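Local coordinates for tailspike protein (PDB 3RIQ) that probably recognises and cleaves the O-antigen of Salmonella lipopolysaccharide as the receptor-binding, endorhamnosidase tailspike of a siphovirus, at residues A[333-347]-A[354-367]. Residues are numbered along the deposited sequence; the frame is centred on the assembly and turned at random.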
ATOM      1  N   ILE A 333      -7.078  -1.078 -14.031  1.00 11.37           N
ATOM      2  CA  ILE A 333      -6.676  -0.226 -12.881  1.00 11.23           C
ATOM      3  C   ILE A 333      -5.435  -0.837 -12.270  1.00 11.47           C
ATOM      4  O   ILE A 333      -5.445  -2.005 -11.922  1.00 12.37           O
ATOM      5  CB  ILE A 333      -7.825  -0.084 -11.843  1.00 11.98           C
ATOM      6  CG1 ILE A 333      -8.988   0.662 -12.479  1.00 13.77           C
ATOM      7  CG2 ILE A 333      -7.318   0.619 -10.571  1.00 13.12           C
ATOM      8  CD1 ILE A 333     -10.279   0.647 -11.653  1.00 15.92           C
ATOM      9  N   ILE A 334      -4.353  -0.061 -12.210  1.00 11.43           N
ATOM     10  CA  ILE A 334      -3.081  -0.524 -11.657  1.00 10.97           C
ATOM     11  C   ILE A 334      -2.697   0.426 -10.553  1.00 10.80           C
ATOM     12  O   ILE A 334      -2.592   1.628 -10.798  1.00 12.78           O
ATOM     13  CB  ILE A 334      -1.931  -0.582 -12.727  1.00 12.08           C
ATOM     14  CG1 ILE A 334      -2.303  -1.497 -13.888  1.00 12.48           C
ATOM     15  CG2 ILE A 334      -0.627  -1.091 -12.086  1.00 13.86           C
ATOM     16  CD1 ILE A 334      -2.981  -0.783 -15.046  1.00 13.94           C
ATOM     17  N   ASP A 335      -2.505  -0.086  -9.337  1.00 10.93           N
ATOM     18  CA  ASP A 335      -2.111   0.765  -8.206  1.00 10.88           C
ATOM     19  C   ASP A 335      -1.074   0.082  -7.332  1.00 10.28           C
ATOM     20  O   ASP A 335      -1.268  -1.079  -6.958  1.00 11.58           O
ATOM     21  CB  ASP A 335      -3.340   1.142  -7.326  1.00 12.21           C
ATOM     22  CG  ASP A 335      -2.933   1.977  -6.116  1.00 12.32           C
ATOM     23  OD1 ASP A 335      -2.315   3.060  -6.344  1.00 12.83           O
ATOM     24  OD2 ASP A 335      -3.135   1.563  -4.949  1.00 13.33           O
ATOM     25  N   ASN A 336       0.005   0.795  -6.998  1.00 10.36           N
ATOM     26  CA  ASN A 336       1.009   0.284  -6.071  1.00 10.57           C
ATOM     27  C   ASN A 336       1.788  -0.891  -6.653  1.00 10.26           C
ATOM     28  O   ASN A 336       1.570  -2.064  -6.306  1.00 12.29           O
ATOM     29  CB  ASN A 336       0.440  -0.040  -4.678  1.00 10.66           C
ATOM     30  CG  ASN A 336       1.541  -0.438  -3.696  1.00 12.71           C
ATOM     31  OD1 ASN A 336       2.729  -0.310  -4.003  1.00 14.04           O
ATOM     32  ND2 ASN A 336       1.153  -0.983  -2.537  1.00 15.81           N
ATOM     33  N   VAL A 337       2.703  -0.557  -7.550  1.00 10.38           N
ATOM     34  CA  VAL A 337       3.592  -1.542  -8.162  1.00 11.21           C
ATOM     35  C   VAL A 337       5.006  -1.053  -7.925  1.00 11.62           C
ATOM     36  O   VAL A 337       5.327   0.091  -8.263  1.00 11.96           O
ATOM     37  CB  VAL A 337       3.329  -1.681  -9.678  1.00 11.63           C
ATOM     38  CG1 VAL A 337       4.366  -2.601 -10.337  1.00 13.69           C
ATOM     39  CG2 VAL A 337       1.874  -2.182  -9.938  1.00 13.15           C
ATOM     40  N   VAL A 338       5.839  -1.922  -7.349  1.00 10.72           N
ATOM     41  CA  VAL A 338       7.242  -1.572  -7.031  1.00 11.15           C
ATOM     42  C   VAL A 338       8.126  -2.586  -7.724  1.00 11.67           C
ATOM     43  O   VAL A 338       7.931  -3.786  -7.525  1.00 12.00           O
ATOM     44  CB  VAL A 338       7.495  -1.669  -5.485  1.00 12.15           C
ATOM     45  CG1 VAL A 338       8.967  -1.473  -5.126  1.00 13.38           C
ATOM     46  CG2 VAL A 338       6.577  -0.683  -4.724  1.00 14.74           C
ATOM     47  N   THR A 339       9.057  -2.142  -8.577  1.00 11.97           N
ATOM     48  CA  THR A 339       9.974  -3.091  -9.178  1.00 12.01           C
ATOM     49  C   THR A 339      11.404  -2.659  -8.963  1.00 11.38           C
ATOM     50  O   THR A 339      11.713  -1.472  -9.120  1.00 12.53           O
ATOM     51  CB  THR A 339       9.688  -3.371 -10.684  1.00 11.89           C
ATOM     52  OG1 THR A 339      10.165  -2.290 -11.514  1.00 13.50           O
ATOM     53  CG2 THR A 339       8.180  -3.643 -10.934  1.00 13.06           C
ATOM     54  N   TYR A 340      12.250  -3.628  -8.604  1.00 11.68           N
ATOM     55  CA  TYR A 340      13.690  -3.437  -8.410  1.00 11.53           C
ATOM     56  C   TYR A 340      14.442  -4.310  -9.407  1.00 12.50           C
ATOM     57  O   TYR A 340      14.101  -5.492  -9.582  1.00 12.03           O
ATOM     58  CB  TYR A 340      14.111  -3.898  -7.001  1.00 13.35           C
ATOM     59  CG  TYR A 340      13.894  -2.861  -5.935  1.00 10.99           C
ATOM     60  CD1 TYR A 340      14.900  -1.925  -5.662  1.00 12.64           C
ATOM     61  CD2 TYR A 340      12.682  -2.764  -5.252  1.00 12.32           C
ATOM     62  CE1 TYR A 340      14.716  -0.930  -4.719  1.00 13.34           C
ATOM     63  CE2 TYR A 340      12.477  -1.782  -4.268  1.00 11.66           C
ATOM     64  CZ  TYR A 340      13.513  -0.851  -4.029  1.00 12.20           C
ATOM     65  OH  TYR A 340      13.373   0.185  -3.138  1.00 14.14           O
ATOM     66  N   GLU A 341      15.509  -3.766  -9.984  1.00 12.93           N
ATOM     67  CA  GLU A 341      16.498  -4.574 -10.758  1.00 13.08           C
ATOM     68  C   GLU A 341      15.872  -5.325 -11.934  1.00 13.04           C
ATOM     69  O   GLU A 341      16.391  -6.357 -12.358  1.00 13.69           O
ATOM     70  CB  GLU A 341      17.248  -5.572  -9.828  1.00 14.37           C
ATOM     71  CG  GLU A 341      18.218  -4.972  -8.793  1.00 18.46           C
ATOM     72  CD  GLU A 341      18.704  -6.112  -7.893  1.00 23.01           C
ATOM     73  OE1 GLU A 341      19.623  -6.788  -8.289  1.00 21.53           O
ATOM     74  OE2 GLU A 341      18.076  -6.434  -6.842  1.00 27.81           O
ATOM     75  N   ALA A 342      14.791  -4.807 -12.521  1.00 12.77           N
ATOM     76  CA  ALA A 342      14.296  -5.424 -13.777  1.00 13.02           C
ATOM     77  C   ALA A 342      15.398  -5.337 -14.838  1.00 12.65           C
ATOM     78  O   ALA A 342      16.029  -4.273 -14.992  1.00 13.57           O
ATOM     79  CB  ALA A 342      13.056  -4.714 -14.268  1.00 13.48           C
ATOM     80  N   HIS A 343      15.632  -6.434 -15.564  1.00 12.97           N
ATOM     81  CA  HIS A 343      16.685  -6.409 -16.580  1.00 13.32           C
ATOM     82  C   HIS A 343      16.243  -5.700 -17.876  1.00 13.83           C
ATOM     83  O   HIS A 343      17.080  -5.096 -18.576  1.00 15.72           O
ATOM     84  CB  HIS A 343      17.241  -7.811 -16.838  1.00 13.57           C
ATOM     85  CG  HIS A 343      18.005  -8.361 -15.671  1.00 14.64           C
ATOM     86  ND1 HIS A 343      19.297  -8.831 -15.782  1.00 15.61           N
ATOM     87  CD2 HIS A 343      17.673  -8.473 -14.366  1.00 14.51           C
ATOM     88  CE1 HIS A 343      19.715  -9.249 -14.593  1.00 15.94           C
ATOM     89  NE2 HIS A 343      18.749  -9.031 -13.715  1.00 13.94           N
ATOM     90  N   LYS A 344      14.946  -5.724 -18.153  1.00 14.88           N
ATOM     91  CA  LYS A 344      14.352  -4.947 -19.248  1.00 14.75           C
ATOM     92  C   LYS A 344      13.683  -3.708 -18.645  1.00 13.36           C
ATOM     93  O   LYS A 344      14.165  -3.183 -17.611  1.00 14.74           O
ATOM     94  CB  LYS A 344      13.352  -5.806 -20.057  1.00 14.08           C
ATOM     95  CG  LYS A 344      13.895  -7.198 -20.463  1.00 16.06           C
ATOM     96  CD  LYS A 344      15.108  -7.136 -21.359  1.00 19.32           C
ATOM     97  CE  LYS A 344      15.504  -8.566 -21.870  1.00 21.29           C
ATOM     98  NZ  LYS A 344      16.176  -9.428 -20.830  1.00 22.72           N
ATOM     99  N   GLU A 345      12.585  -3.231 -19.241  1.00 13.95           N
ATOM    100  CA  GLU A 345      11.887  -2.092 -18.645  1.00 13.12           C
ATOM    101  C   GLU A 345      11.353  -2.409 -17.237  1.00 13.09           C
ATOM    102  O   GLU A 345      11.066  -3.566 -16.924  1.00 13.48           O
ATOM    103  CB  GLU A 345      10.720  -1.651 -19.504  1.00 13.77           C
ATOM    104  CG  GLU A 345      11.121  -1.073 -20.867  1.00 14.65           C
ATOM    105  CD  GLU A 345      11.288  -2.119 -21.984  1.00 15.25           C
ATOM    106  OE1 GLU A 345      11.230  -3.342 -21.727  1.00 15.21           O
ATOM    107  OE2 GLU A 345      11.452  -1.690 -23.139  1.00 16.37           O
ATOM    108  N   GLY A 346      11.229  -1.382 -16.398  1.00 12.80           N
ATOM    109  CA  GLY A 346      10.740  -1.580 -15.038  1.00 12.48           C
ATOM    110  C   GLY A 346       9.230  -1.754 -14.917  1.00 12.56           C
ATOM    111  O   GLY A 346       8.740  -2.486 -14.057  1.00 13.96           O
ATOM    112  N   MET A 347       8.504  -1.080 -15.797  1.00 13.29           N
ATOM    113  CA  MET A 347       7.028  -1.066 -15.833  1.00 12.75           C
ATOM    114  C   MET A 347       6.670  -0.738 -17.273  1.00 13.26           C
ATOM    115  O   MET A 347       7.251   0.190 -17.867  1.00 13.84           O
ATOM    116  CB  MET A 347       6.444  -0.012 -14.874  1.00 12.96           C
ATOM    117  CG  MET A 347       4.923  -0.096 -14.726  1.00 12.38           C
ATOM    118  SD  MET A 347       4.032   1.457 -15.036  1.00 14.35           S
ATOM    119  CE  MET A 347       3.770   1.424 -16.815  1.00 13.20           C
ATOM    120  N   ASN A 354      -5.506   3.200 -19.691  1.00 12.89           N
ATOM    121  CA  ASN A 354      -5.404   2.596 -18.356  1.00 12.97           C
ATOM    122  C   ASN A 354      -5.123   3.653 -17.308  1.00 12.69           C
ATOM    123  O   ASN A 354      -4.590   4.725 -17.605  1.00 13.59           O
ATOM    124  CB  ASN A 354      -4.299   1.512 -18.345  1.00 13.19           C
ATOM    125  CG  ASN A 354      -4.623   0.355 -19.278  1.00 11.98           C
ATOM    126  OD1 ASN A 354      -5.689  -0.242 -19.167  1.00 12.35           O
ATOM    127  ND2 ASN A 354      -3.728   0.067 -20.219  1.00 13.97           N
ATOM    128  N   ASP A 355      -5.471   3.308 -16.073  1.00 12.14           N
ATOM    129  CA  ASP A 355      -5.280   4.183 -14.926  1.00 11.90           C
ATOM    130  C   ASP A 355      -4.218   3.594 -14.017  1.00 11.69           C
ATOM    131  O   ASP A 355      -4.385   2.486 -13.513  1.00 12.67           O
ATOM    132  CB  ASP A 355      -6.601   4.355 -14.191  1.00 13.55           C
ATOM    133  CG  ASP A 355      -7.517   5.281 -14.926  1.00 13.67           C
ATOM    134  OD1 ASP A 355      -7.275   6.498 -14.882  1.00 14.44           O
ATOM    135  OD2 ASP A 355      -8.470   4.818 -15.561  1.00 15.72           O
ATOM    136  N   ILE A 356      -3.130   4.343 -13.853  1.00 12.40           N
ATOM    137  CA  ILE A 356      -1.879   3.843 -13.270  1.00 12.79           C
ATOM    138  C   ILE A 356      -1.451   4.755 -12.149  1.00 13.44           C
ATOM    139  O   ILE A 356      -1.212   5.938 -12.387  1.00 14.26           O
ATOM    140  CB  ILE A 356      -0.755   3.838 -14.348  1.00 13.54           C
ATOM    141  CG1 ILE A 356      -1.145   2.991 -15.562  1.00 14.50           C
ATOM    142  CG2 ILE A 356       0.571   3.337 -13.790  1.00 15.20           C
ATOM    143  CD1 ILE A 356      -0.217   3.145 -16.750  1.00 14.95           C
ATOM    144  N   THR A 357      -1.342   4.215 -10.944  1.00 12.55           N
ATOM    145  CA  THR A 357      -0.988   5.030  -9.784  1.00 12.59           C
ATOM    146  C   THR A 357       0.017   4.378  -8.876  1.00 11.67           C
ATOM    147  O   THR A 357       0.059   3.173  -8.768  1.00 12.60           O
ATOM    148  CB  THR A 357      -2.239   5.398  -8.916  1.00 11.31           C
ATOM    149  OG1 THR A 357      -2.939   4.216  -8.515  1.00 13.43           O
ATOM    150  CG2 THR A 357      -3.210   6.297  -9.679  1.00 13.32           C
ATOM    151  N   ASN A 358       0.847   5.210  -8.242  1.00 11.59           N
ATOM    152  CA  ASN A 358       1.769   4.742  -7.186  1.00 12.09           C
ATOM    153  C   ASN A 358       2.744   3.682  -7.659  1.00 11.73           C
ATOM    154  O   ASN A 358       2.830   2.575  -7.114  1.00 12.71           O
ATOM    155  CB  ASN A 358       0.958   4.332  -5.951  1.00 12.35           C
ATOM    156  CG  ASN A 358       0.234   5.521  -5.353  1.00 14.90           C
ATOM    157  OD1 ASN A 358       0.872   6.540  -5.060  1.00 17.56           O
ATOM    158  ND2 ASN A 358      -1.075   5.445  -5.261  1.00 15.07           N
ATOM    159  N   ILE A 359       3.480   4.021  -8.711  1.00 11.71           N
ATOM    160  CA  ILE A 359       4.490   3.144  -9.289  1.00 12.94           C
ATOM    161  C   ILE A 359       5.861   3.574  -8.809  1.00 12.57           C
ATOM    162  O   ILE A 359       6.150   4.774  -8.855  1.00 13.98           O
ATOM    163  CB  ILE A 359       4.473   3.239 -10.834  1.00 12.58           C
ATOM    164  CG1 ILE A 359       3.067   3.028 -11.375  1.00 13.38           C
ATOM    165  CG2 ILE A 359       5.465   2.254 -11.455  1.00 14.51           C
ATOM    166  CD1 ILE A 359       2.462   1.666 -11.088  1.00 14.55           C
ATOM    167  N   THR A 360       6.702   2.627  -8.377  1.00 12.50           N
ATOM    168  CA  THR A 360       8.080   2.897  -7.950  1.00 12.98           C
ATOM    169  C   THR A 360       8.971   1.945  -8.737  1.00 13.20           C
ATOM    170  O   THR A 360       8.804   0.727  -8.630  1.00 13.10           O
ATOM    171  CB  THR A 360       8.230   2.657  -6.439  1.00 13.04           C
ATOM    172  OG1 THR A 360       7.346   3.561  -5.751  1.00 15.87           O
ATOM    173  CG2 THR A 360       9.660   2.962  -5.981  1.00 14.74           C
ATOM    174  N   VAL A 361       9.869   2.484  -9.556  1.00 12.75           N
ATOM    175  CA  VAL A 361      10.791   1.667 -10.341  1.00 13.01           C
ATOM    176  C   VAL A 361      12.205   2.050  -9.969  1.00 12.86           C
ATOM    177  O   VAL A 361      12.578   3.222 -10.111  1.00 13.41           O
ATOM    178  CB  VAL A 361      10.559   1.844 -11.874  1.00 12.92           C
ATOM    179  CG1 VAL A 361      11.724   1.227 -12.697  1.00 14.22           C
ATOM    180  CG2 VAL A 361       9.195   1.246 -12.297  1.00 12.85           C
ATOM    181  N   VAL A 362      13.010   1.062  -9.551  1.00 13.27           N
ATOM    182  CA  VAL A 362      14.395   1.278  -9.145  1.00 13.47           C
ATOM    183  C   VAL A 362      15.276   0.343  -9.930  1.00 14.11           C
ATOM    184  O   VAL A 362      15.018  -0.880 -10.023  1.00 13.13           O
ATOM    185  CB  VAL A 362      14.579   0.990  -7.638  1.00 13.43           C
ATOM    186  CG1 VAL A 362      16.063   1.102  -7.238  1.00 13.93           C
ATOM    187  CG2 VAL A 362      13.693   1.932  -6.751  1.00 15.12           C
ATOM    188  N   CYS A 363      16.304   0.936 -10.530  1.00 13.99           N
ATOM    189  CA  CYS A 363      17.317   0.166 -11.264  0.50 13.76           C
ATOM    190  C   CYS A 363      16.752  -0.789 -12.327  1.00 14.73           C
ATOM    191  O   CYS A 363      17.154  -1.974 -12.353  1.00 15.16           O
ATOM    192  CB  CYS A 363      18.213  -0.615 -10.287  0.50 12.91           C
ATOM    193  SG  CYS A 363      19.741  -1.301 -11.038  0.50 12.05           S
ATOM    194  N   ALA A 364      15.815  -0.319 -13.156  1.00 14.38           N
ATOM    195  CA  ALA A 364      15.407  -1.111 -14.321  1.00 13.83           C
ATOM    196  C   ALA A 364      16.455  -0.970 -15.432  1.00 14.39           C
ATOM    197  O   ALA A 364      17.484  -0.271 -15.264  1.00 15.18           O
ATOM    198  CB  ALA A 364      14.009  -0.712 -14.800  1.00 14.38           C
ATOM    199  N   ASN A 365      16.232  -1.638 -16.565  1.00 14.53           N
ATOM    200  CA  ASN A 365      17.248  -1.642 -17.626  1.00 15.39           C
ATOM    201  C   ASN A 365      18.606  -2.048 -17.037  1.00 16.18           C
ATOM    202  O   ASN A 365      19.670  -1.470 -17.387  1.00 17.30           O
ATOM    203  CB  ASN A 365      17.294  -0.259 -18.340  1.00 14.50           C
ATOM    204  CG  ASN A 365      18.320  -0.188 -19.484  1.00 15.60           C
ATOM    205  OD1 ASN A 365      18.501  -1.132 -20.280  1.00 17.39           O
ATOM    206  ND2 ASN A 365      18.984   0.953 -19.578  1.00 16.65           N
ATOM    207  N   LYS A 366      18.578  -3.063 -16.166  1.00 15.77           N
ATOM    208  CA  LYS A 366      19.773  -3.428 -15.427  1.00 17.33           C
ATOM    209  C   LYS A 366      20.854  -3.916 -16.385  1.00 19.17           C
ATOM    210  O   LYS A 366      22.053  -3.776 -16.094  1.00 20.89           O
ATOM    211  CB  LYS A 366      19.444  -4.471 -14.338  1.00 17.11           C
ATOM    212  CG  LYS A 366      20.609  -4.857 -13.387  1.00 17.36           C
ATOM    213  CD  LYS A 366      20.148  -5.985 -12.438  1.00 19.77           C
ATOM    214  CE  LYS A 366      21.251  -6.424 -11.490  1.00 20.89           C
ATOM    215  NZ  LYS A 366      20.889  -7.577 -10.634  1.00 20.65           N
ATOM    216  N   ASP A 367      20.459  -4.429 -17.541  1.00 18.62           N
ATOM    217  CA  ASP A 367      21.487  -4.912 -18.466  1.00 20.65           C
ATOM    218  C   ASP A 367      21.977  -3.892 -19.500  1.00 20.43           C
ATOM    219  O   ASP A 367      22.751  -4.241 -20.423  1.00 21.87           O
ATOM    220  CB  ASP A 367      21.050  -6.206 -19.119  1.00 21.15           C
ATOM    221  CG  ASP A 367      21.041  -7.363 -18.142  1.00 21.84           C
ATOM    222  OD1 ASP A 367      21.824  -7.393 -17.153  1.00 25.34           O
ATOM    223  OD2 ASP A 367      20.260  -8.256 -18.379  1.00 24.53           O
TER
HETATM  224  O   HOH W   1      -4.919   3.159 -10.030  1.00 16.43           O
HETATM  225  O   HOH W   2      13.088  -2.374 -11.828  1.00 13.77           O
HETATM  226  O   HOH W   3      18.631  -3.782 -20.323  1.00 22.91           O
HETATM  227  O   HOH W   4      18.792  -8.234 -20.295  1.00 30.11           O
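Asp335 and Thr357 meet on neighbouring rungs of a right-handed parallel beta-helix, where successive coils lay equivalent strands in parallel register. Strands 333-340 and 355-362 run 1° from parallel, and Ile334 N donates to Asp355 O, starting the backbone ladder. On the outward face, Asp335 OD1 takes two side-chain bonds: Thr357 OG1 reaches its anti side at 2.5 Å, while Asn358 ND2, 2.9 Å away, uses the syn lone pair. With CG anti to the backbone N (chi1 178°), the Asp335 carboxylate is carried across to both donors, its plane turned 74° from the Asn358 amide. Asn336 and Asn358 mark matching bends with positive phi, and Asn336 ND2 hydrogen-bonds to Asn314 of the preceding coil. Farther along, Val362 CB packs obliquely 3.5 Å from Tyr340 CE1; Asp335 packs on Val338 of one neighbouring subunit and Tyr340 on Asp355 of the other.

The inward face is mostly apolar. Ile359 CD1 folds back to 3.7 Å from Val337 CB, and Met347 SD touches both Ile356 CG2 and Ile359 CG2, near Trp327. Thr339 is the polar exception: its OG1 bonds to Gly346 O, and a water links it to Ala342 N and Val362 O.

At the turns beyond the strands, the extended chain of Lys366 lays CD over one face of the His343 ring, 4.0 Å from its centroid, and carries NZ to Glu341 OE1 in a salt bridge. Asp319 receives both Lys366 NZ and His343 NE2. From the ring's edge, His343 ND1 donates in plane to Asp367 OD2 at 2.8 Å, meeting that oxygen from above the carboxylate plane.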